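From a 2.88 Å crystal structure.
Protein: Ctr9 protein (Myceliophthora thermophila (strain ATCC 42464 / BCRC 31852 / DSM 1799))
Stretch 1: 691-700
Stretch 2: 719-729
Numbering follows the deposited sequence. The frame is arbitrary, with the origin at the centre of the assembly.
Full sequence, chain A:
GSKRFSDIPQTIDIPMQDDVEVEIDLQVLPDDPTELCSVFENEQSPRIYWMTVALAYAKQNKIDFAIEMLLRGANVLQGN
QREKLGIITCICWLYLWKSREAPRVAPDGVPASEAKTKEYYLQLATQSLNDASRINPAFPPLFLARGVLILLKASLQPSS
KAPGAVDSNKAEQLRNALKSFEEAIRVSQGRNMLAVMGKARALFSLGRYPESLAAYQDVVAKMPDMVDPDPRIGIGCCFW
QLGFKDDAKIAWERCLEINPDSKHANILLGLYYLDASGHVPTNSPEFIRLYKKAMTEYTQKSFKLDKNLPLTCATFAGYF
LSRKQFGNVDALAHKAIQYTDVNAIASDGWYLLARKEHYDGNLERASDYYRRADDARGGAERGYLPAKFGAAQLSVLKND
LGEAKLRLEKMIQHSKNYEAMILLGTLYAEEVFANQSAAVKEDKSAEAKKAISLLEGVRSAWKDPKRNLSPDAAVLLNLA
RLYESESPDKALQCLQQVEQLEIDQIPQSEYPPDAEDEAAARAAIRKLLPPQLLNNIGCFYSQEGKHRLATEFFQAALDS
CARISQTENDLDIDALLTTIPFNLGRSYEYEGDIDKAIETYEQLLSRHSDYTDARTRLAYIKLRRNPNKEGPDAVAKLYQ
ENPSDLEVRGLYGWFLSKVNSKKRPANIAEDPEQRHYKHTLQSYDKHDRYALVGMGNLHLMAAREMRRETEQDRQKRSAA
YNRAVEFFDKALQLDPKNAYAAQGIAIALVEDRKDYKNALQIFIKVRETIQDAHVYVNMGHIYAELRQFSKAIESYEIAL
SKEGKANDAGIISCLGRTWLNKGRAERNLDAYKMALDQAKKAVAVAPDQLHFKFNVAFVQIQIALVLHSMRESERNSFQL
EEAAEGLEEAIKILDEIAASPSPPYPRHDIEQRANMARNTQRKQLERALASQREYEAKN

Stretch 1 691-700: ALVGMGNLHL
Stretch 2, residues 719-729: AAYNRAVEFFD

Both stretches are helical throughout, each a segment of a longer helix, and they pack nearly antiparallel: their N-to-C directions make an angle of 163°, and the axes approach to 7.6 Å. The register is fixed by Gly696 CA lying 4.0 Å from Ala724 CA and Leu692 CA lying 5.3 Å from Phe727 CA. Within each helix the backbone hydrogen bonds are mainly i to i+4, for example Leu700 N to Gly696 O at 3.0 Å and Phe728 N to Ala724 O at 2.9 Å. No hydrogen bond crosses between the helices; the 631 Å² of buried surface rests on packing.

The tightest approach is at Gly696, which has no side chain. An ideal CB there would point toward the second helix and fall 2.2 Å from Phe728 CE1, a clash. The vacant position is covered by the Phe728 ring: Gly696 CA stands 3.6 Å from the centroid of that ring and 22° off its normal, a CH-pi contact. Phe728 has its CA-to-CB bond sideways, but chi1 of -78° (m) and chi2 of -39° bring the ring nearer, among Val693, Gly696, Asn697 and Leu700. Val693, with chi1 t, places CG1 3.9 Å from Phe728 CE1, while Leu700 CD2 reaches the ring edge, 3.8 Å from Phe728 CE2.

Phe727 points toward the first helix and enters a hole formed by Leu692, Met695, Gly696 and His699. With chi1 of -58° (m) and chi2 of -78°, its ring presents a face to Met695, whose CB is 3.7 Å from the Phe727 ring centroid and 14° off the normal. Met695 (chi1 -69°, chi2 -92°, chi3 71°) leads its end away, yet SD remains 4.6 Å from the Phe727 ring centroid, over the face.

His699 is the reciprocal knob, set among Ala720, Arg723, Ala724 and Phe727. Chi1 of -86° (m) and chi2 of -126° turn its face to the edge of Phe727; the ring centroids of His699 and Phe727 are 5.0 Å apart, with planes at 68°. Its other neighbours include Arg723 CB, 3.3 Å from His699 ND1, and Ala724 CB, 3.6 Å from His699 CB. Arg723 starts toward the first helix, but its extended chain (chi1 m, chi2 and chi3 t) leads away.

Leu700 begins sideways, and chi1 of -141° (off) with chi2 of 47° (p) brings its end nearer. Its CD1 lies 4.2 Å from Ala724 CB and, over one face of the Tyr721 ring, 4.3 Å from Tyr721 CE2. Tyr721 starts away, but chi1 of -83° (m) and chi2 of 43° bring its ring back to this contact.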

ATOM      1  N   ALA A 691      -6.540 -13.462  34.625  1.00 86.40           N
ATOM      2  CA  ALA A 691      -7.010 -14.391  35.658  1.00 96.88           C
ATOM      3  C   ALA A 691      -6.283 -15.747  35.624  1.00 95.18           C
ATOM      4  O   ALA A 691      -6.023 -16.340  36.672  1.00105.76           O
ATOM      5  CB  ALA A 691      -8.511 -14.589  35.550  1.00 92.30           C
ATOM      6  N   LEU A 692      -5.954 -16.227  34.430  1.00 88.01           N
ATOM      7  CA  LEU A 692      -5.267 -17.516  34.275  1.00 92.05           C
ATOM      8  C   LEU A 692      -3.858 -17.497  34.884  1.00 88.87           C
ATOM      9  O   LEU A 692      -3.486 -18.386  35.653  1.00 82.09           O
ATOM     10  CB  LEU A 692      -5.197 -17.923  32.794  1.00 89.71           C
ATOM     11  CG  LEU A 692      -6.517 -18.365  32.148  1.00 89.66           C
ATOM     12  CD1 LEU A 692      -6.783 -17.541  30.897  1.00 93.47           C
ATOM     13  CD2 LEU A 692      -6.531 -19.849  31.826  1.00 87.04           C
ATOM     14  N   VAL A 693      -3.084 -16.474  34.550  1.00 85.79           N
ATOM     15  CA  VAL A 693      -1.751 -16.308  35.128  1.00 85.70           C
ATOM     16  C   VAL A 693      -1.904 -16.018  36.629  1.00 84.12           C
ATOM     17  O   VAL A 693      -1.041 -16.335  37.442  1.00 79.66           O
ATOM     18  CB  VAL A 693      -0.973 -15.189  34.424  1.00 89.21           C
ATOM     19  CG1 VAL A 693       0.455 -15.124  34.939  1.00 96.84           C
ATOM     20  CG2 VAL A 693      -0.955 -15.428  32.914  1.00 89.40           C
ATOM     21  N   GLY A 694      -3.033 -15.430  36.991  1.00 84.57           N
ATOM     22  CA  GLY A 694      -3.388 -15.269  38.391  1.00 87.72           C
ATOM     23  C   GLY A 694      -3.563 -16.589  39.090  1.00 89.47           C
ATOM     24  O   GLY A 694      -3.353 -16.681  40.296  1.00104.02           O
ATOM     25  N   MET A 695      -3.967 -17.604  38.330  1.00 92.48           N
ATOM     26  CA  MET A 695      -4.194 -18.939  38.865  1.00 91.52           C
ATOM     27  C   MET A 695      -2.900 -19.728  38.981  1.00 89.52           C
ATOM     28  O   MET A 695      -2.627 -20.335  40.013  1.00 89.83           O
ATOM     29  CB  MET A 695      -5.185 -19.691  37.986  1.00 95.97           C
ATOM     30  CG  MET A 695      -6.604 -19.153  38.025  1.00 96.84           C
ATOM     31  SD  MET A 695      -7.592 -19.981  39.293  1.00102.23           S
ATOM     32  CE  MET A 695      -6.856 -19.299  40.752  1.00104.63           C
ATOM     33  N   GLY A 696      -2.119 -19.710  37.906  1.00 91.65           N
ATOM     34  CA  GLY A 696      -0.811 -20.347  37.867  1.00 89.03           C
ATOM     35  C   GLY A 696       0.041 -19.856  39.006  1.00 95.50           C
ATOM     36  O   GLY A 696       0.756 -20.640  39.614  1.00109.47           O
ATOM     37  N   ASN A 697      -0.057 -18.552  39.286  1.00 98.39           N
ATOM     38  CA  ASN A 697       0.613 -17.896  40.423  1.00 91.20           C
ATOM     39  C   ASN A 697       0.155 -18.392  41.775  1.00 92.01           C
ATOM     40  O   ASN A 697       0.976 -18.642  42.653  1.00 99.79           O
ATOM     41  CB  ASN A 697       0.351 -16.395  40.405  1.00 86.46           C
ATOM     42  CG  ASN A 697       1.235 -15.643  39.429  1.00 89.90           C
ATOM     43  OD1 ASN A 697       2.092 -16.215  38.738  1.00 77.87           O
ATOM     44  ND2 ASN A 697       1.025 -14.331  39.370  1.00 94.31           N
ATOM     45  N   LEU A 698      -1.160 -18.486  41.947  1.00 89.66           N
ATOM     46  CA  LEU A 698      -1.742 -18.877  43.225  1.00 94.84           C
ATOM     47  C   LEU A 698      -1.434 -20.327  43.530  1.00103.97           C
ATOM     48  O   LEU A 698      -0.989 -20.669  44.636  1.00103.23           O
ATOM     49  CB  LEU A 698      -3.252 -18.672  43.234  1.00102.49           C
ATOM     50  CG  LEU A 698      -3.830 -18.269  44.605  1.00111.77           C
ATOM     51  CD1 LEU A 698      -5.267 -17.811  44.446  1.00106.12           C
ATOM     52  CD2 LEU A 698      -3.741 -19.376  45.653  1.00112.84           C
ATOM     53  N   HIS A 699      -1.689 -21.176  42.540  1.00107.41           N
ATOM     54  CA  HIS A 699      -1.351 -22.590  42.640  1.00102.95           C
ATOM     55  C   HIS A 699       0.094 -22.683  43.086  1.00 97.74           C
ATOM     56  O   HIS A 699       0.386 -23.190  44.173  1.00107.19           O
ATOM     57  CB  HIS A 699      -1.575 -23.314  41.299  1.00104.07           C
ATOM     58  CG  HIS A 699      -2.983 -23.791  41.099  1.00104.82           C
ATOM     59  ND1 HIS A 699      -3.288 -25.102  40.801  1.00109.03           N
ATOM     60  CD2 HIS A 699      -4.168 -23.140  41.185  1.00103.61           C
ATOM     61  CE1 HIS A 699      -4.601 -25.237  40.705  1.00106.67           C
ATOM     62  NE2 HIS A 699      -5.157 -24.060  40.931  1.00101.67           N
ATOM     63  N   LEU A 700       0.972 -22.112  42.267  1.00 86.41           N
ATOM     64  CA  LEU A 700       2.426 -22.155  42.465  1.00 83.98           C
ATOM     65  C   LEU A 700       2.871 -21.811  43.884  1.00 84.90           C
ATOM     66  O   LEU A 700       3.758 -22.438  44.461  1.00 84.96           O
ATOM     67  CB  LEU A 700       3.084 -21.188  41.485  1.00 79.76           C
ATOM     68  CG  LEU A 700       4.381 -21.582  40.815  1.00 81.04           C
ATOM     69  CD1 LEU A 700       4.338 -22.987  40.246  1.00 85.49           C
ATOM     70  CD2 LEU A 700       4.664 -20.568  39.725  1.00 79.33           C
ATOM     71  N   ALA A 719       1.192 -32.833  41.298  1.00115.11           N
ATOM     72  CA  ALA A 719      -0.075 -32.678  40.576  1.00118.75           C
ATOM     73  C   ALA A 719      -0.564 -31.225  40.641  1.00125.46           C
ATOM     74  O   ALA A 719      -1.094 -30.702  39.657  1.00120.62           O
ATOM     75  CB  ALA A 719      -1.134 -33.615  41.146  1.00108.94           C
ATOM     76  N   ALA A 720      -0.406 -30.591  41.807  1.00128.68           N
ATOM     77  CA  ALA A 720      -0.755 -29.169  41.997  1.00123.80           C
ATOM     78  C   ALA A 720       0.033 -28.241  41.081  1.00113.94           C
ATOM     79  O   ALA A 720      -0.511 -27.256  40.588  1.00112.63           O
ATOM     80  CB  ALA A 720      -0.558 -28.742  43.445  1.00122.66           C
ATOM     81  N   TYR A 721       1.311 -28.542  40.875  1.00106.79           N
ATOM     82  CA  TYR A 721       2.124 -27.802  39.896  1.00112.86           C
ATOM     83  C   TYR A 721       1.613 -28.031  38.482  1.00114.87           C
ATOM     84  O   TYR A 721       1.585 -27.115  37.659  1.00124.18           O
ATOM     85  CB  TYR A 721       3.598 -28.205  39.964  1.00114.65           C
ATOM     86  CG  TYR A 721       4.400 -27.498  41.038  1.00128.17           C
ATOM     87  CD1 TYR A 721       3.882 -27.302  42.322  1.00138.64           C
ATOM     88  CD2 TYR A 721       5.683 -27.039  40.781  1.00125.10           C
ATOM     89  CE1 TYR A 721       4.620 -26.661  43.304  1.00129.24           C
ATOM     90  CE2 TYR A 721       6.424 -26.409  41.762  1.00126.46           C
ATOM     91  CZ  TYR A 721       5.890 -26.219  43.021  1.00123.49           C
ATOM     92  OH  TYR A 721       6.618 -25.584  43.998  1.00107.52           O
ATOM     93  N   ASN A 722       1.219 -29.264  38.198  1.00115.47           N
ATOM     94  CA  ASN A 722       0.637 -29.587  36.906  1.00116.42           C
ATOM     95  C   ASN A 722      -0.534 -28.644  36.580  1.00116.60           C
ATOM     96  O   ASN A 722      -0.614 -28.109  35.476  1.00116.38           O
ATOM     97  CB  ASN A 722       0.171 -31.044  36.884  1.00116.91           C
ATOM     98  CG  ASN A 722       1.266 -32.018  36.505  1.00107.02           C
ATOM     99  OD1 ASN A 722       0.970 -33.075  35.966  1.00118.27           O
ATOM    100  ND2 ASN A 722       2.519 -31.685  36.784  1.00 95.73           N
ATOM    101  N   ARG A 723      -1.422 -28.435  37.549  1.00111.89           N
ATOM    102  CA  ARG A 723      -2.566 -27.535  37.370  1.00115.62           C
ATOM    103  C   ARG A 723      -2.150 -26.101  37.111  1.00117.98           C
ATOM    104  O   ARG A 723      -2.742 -25.433  36.269  1.00122.05           O
ATOM    105  CB  ARG A 723      -3.470 -27.562  38.585  1.00116.52           C
ATOM    106  CG  ARG A 723      -4.208 -28.863  38.721  1.00131.38           C
ATOM    107  CD  ARG A 723      -5.065 -28.866  39.960  1.00133.71           C
ATOM    108  NE  ARG A 723      -5.719 -30.156  40.116  1.00136.01           N
ATOM    109  CZ  ARG A 723      -6.351 -30.540  41.213  1.00147.54           C
ATOM    110  NH1 ARG A 723      -6.412 -29.717  42.255  1.00162.59           N
ATOM    111  NH2 ARG A 723      -6.913 -31.744  41.265  1.00141.15           N
ATOM    112  N   ALA A 724      -1.151 -25.630  37.853  1.00113.53           N
ATOM    113  CA  ALA A 724      -0.578 -24.315  37.626  1.00105.84           C
ATOM    114  C   ALA A 724      -0.130 -24.200  36.176  1.00101.47           C
ATOM    115  O   ALA A 724      -0.415 -23.212  35.502  1.00113.86           O
ATOM    116  CB  ALA A 724       0.600 -24.071  38.559  1.00108.44           C
ATOM    117  N   VAL A 725       0.561 -25.217  35.689  1.00 89.03           N
ATOM    118  CA  VAL A 725       1.041 -25.196  34.314  1.00 95.32           C
ATOM    119  C   VAL A 725      -0.126 -25.302  33.311  1.00105.61           C
ATOM    120  O   VAL A 725      -0.059 -24.739  32.214  1.00108.49           O
ATOM    121  CB  VAL A 725       2.109 -26.279  34.099  1.00 98.14           C
ATOM    122  CG1 VAL A 725       2.533 -26.356  32.646  1.00101.48           C
ATOM    123  CG2 VAL A 725       3.324 -25.981  34.967  1.00100.17           C
ATOM    124  N   GLU A 726      -1.194 -26.006  33.695  1.00113.16           N
ATOM    125  CA  GLU A 726      -2.449 -26.026  32.926  1.00115.59           C
ATOM    126  C   GLU A 726      -2.840 -24.590  32.572  1.00113.73           C
ATOM    127  O   GLU A 726      -2.961 -24.238  31.388  1.00115.19           O
ATOM    128  CB  GLU A 726      -3.593 -26.679  33.733  1.00123.53           C
ATOM    129  CG  GLU A 726      -4.481 -27.655  32.962  1.00124.86           C
ATOM    130  CD  GLU A 726      -4.039 -29.099  33.151  1.00129.82           C
ATOM    131  OE1 GLU A 726      -4.087 -29.589  34.298  1.00133.10           O
ATOM    132  OE2 GLU A 726      -3.631 -29.748  32.165  1.00139.70           O
ATOM    133  N   PHE A 727      -3.017 -23.773  33.614  1.00105.21           N
ATOM    134  CA  PHE A 727      -3.431 -22.375  33.458  1.00 98.99           C
ATOM    135  C   PHE A 727      -2.377 -21.519  32.743  1.00 99.16           C
ATOM    136  O   PHE A 727      -2.710 -20.701  31.886  1.00104.96           O
ATOM    137  CB  PHE A 727      -3.719 -21.724  34.801  1.00 88.60           C
ATOM    138  CG  PHE A 727      -4.772 -22.411  35.619  1.00 85.91           C
ATOM    139  CD1 PHE A 727      -6.102 -22.259  35.339  1.00 84.56           C
ATOM    140  CD2 PHE A 727      -4.423 -23.142  36.727  1.00 94.32           C
ATOM    141  CE1 PHE A 727      -7.067 -22.856  36.129  1.00 85.07           C
ATOM    142  CE2 PHE A 727      -5.384 -23.743  37.522  1.00 93.42           C
ATOM    143  CZ  PHE A 727      -6.707 -23.596  37.227  1.00 85.15           C
ATOM    144  N   PHE A 728      -1.113 -21.685  33.104  1.00 87.23           N
ATOM    145  CA  PHE A 728      -0.063 -20.935  32.440  1.00 91.84           C
ATOM    146  C   PHE A 728      -0.026 -21.162  30.936  1.00102.37           C
ATOM    147  O   PHE A 728       0.248 -20.225  30.167  1.00 96.25           O
ATOM    148  CB  PHE A 728       1.317 -21.286  33.004  1.00100.69           C
ATOM    149  CG  PHE A 728       1.632 -20.640  34.326  1.00106.20           C
ATOM    150  CD1 PHE A 728       1.246 -19.330  34.605  1.00102.04           C
ATOM    151  CD2 PHE A 728       2.351 -21.343  35.286  1.00110.99           C
ATOM    152  CE1 PHE A 728       1.543 -18.758  35.825  1.00108.12           C
ATOM    153  CE2 PHE A 728       2.653 -20.769  36.505  1.00113.46           C
ATOM    154  CZ  PHE A 728       2.249 -19.476  36.779  1.00108.97           C
ATOM    155  N   ASP A 729      -0.260 -22.403  30.508  1.00116.71           N
ATOM    156  CA  ASP A 729      -0.065 -22.737  29.094  1.00121.08           C
ATOM    157  C   ASP A 729      -1.266 -22.248  28.268  1.00108.06           C
ATOM    158  O   ASP A 729      -1.078 -21.599  27.238  1.00101.45           O
ATOM    159  CB  ASP A 729       0.287 -24.228  28.882  1.00125.39           C
ATOM    160  CG  ASP A 729      -0.816 -25.009  28.198  1.00134.69           C
ATOM    161  OD1 ASP A 729      -1.862 -25.270  28.838  1.00148.67           O
ATOM    162  OD2 ASP A 729      -0.633 -25.358  27.009  1.00130.97           O
TER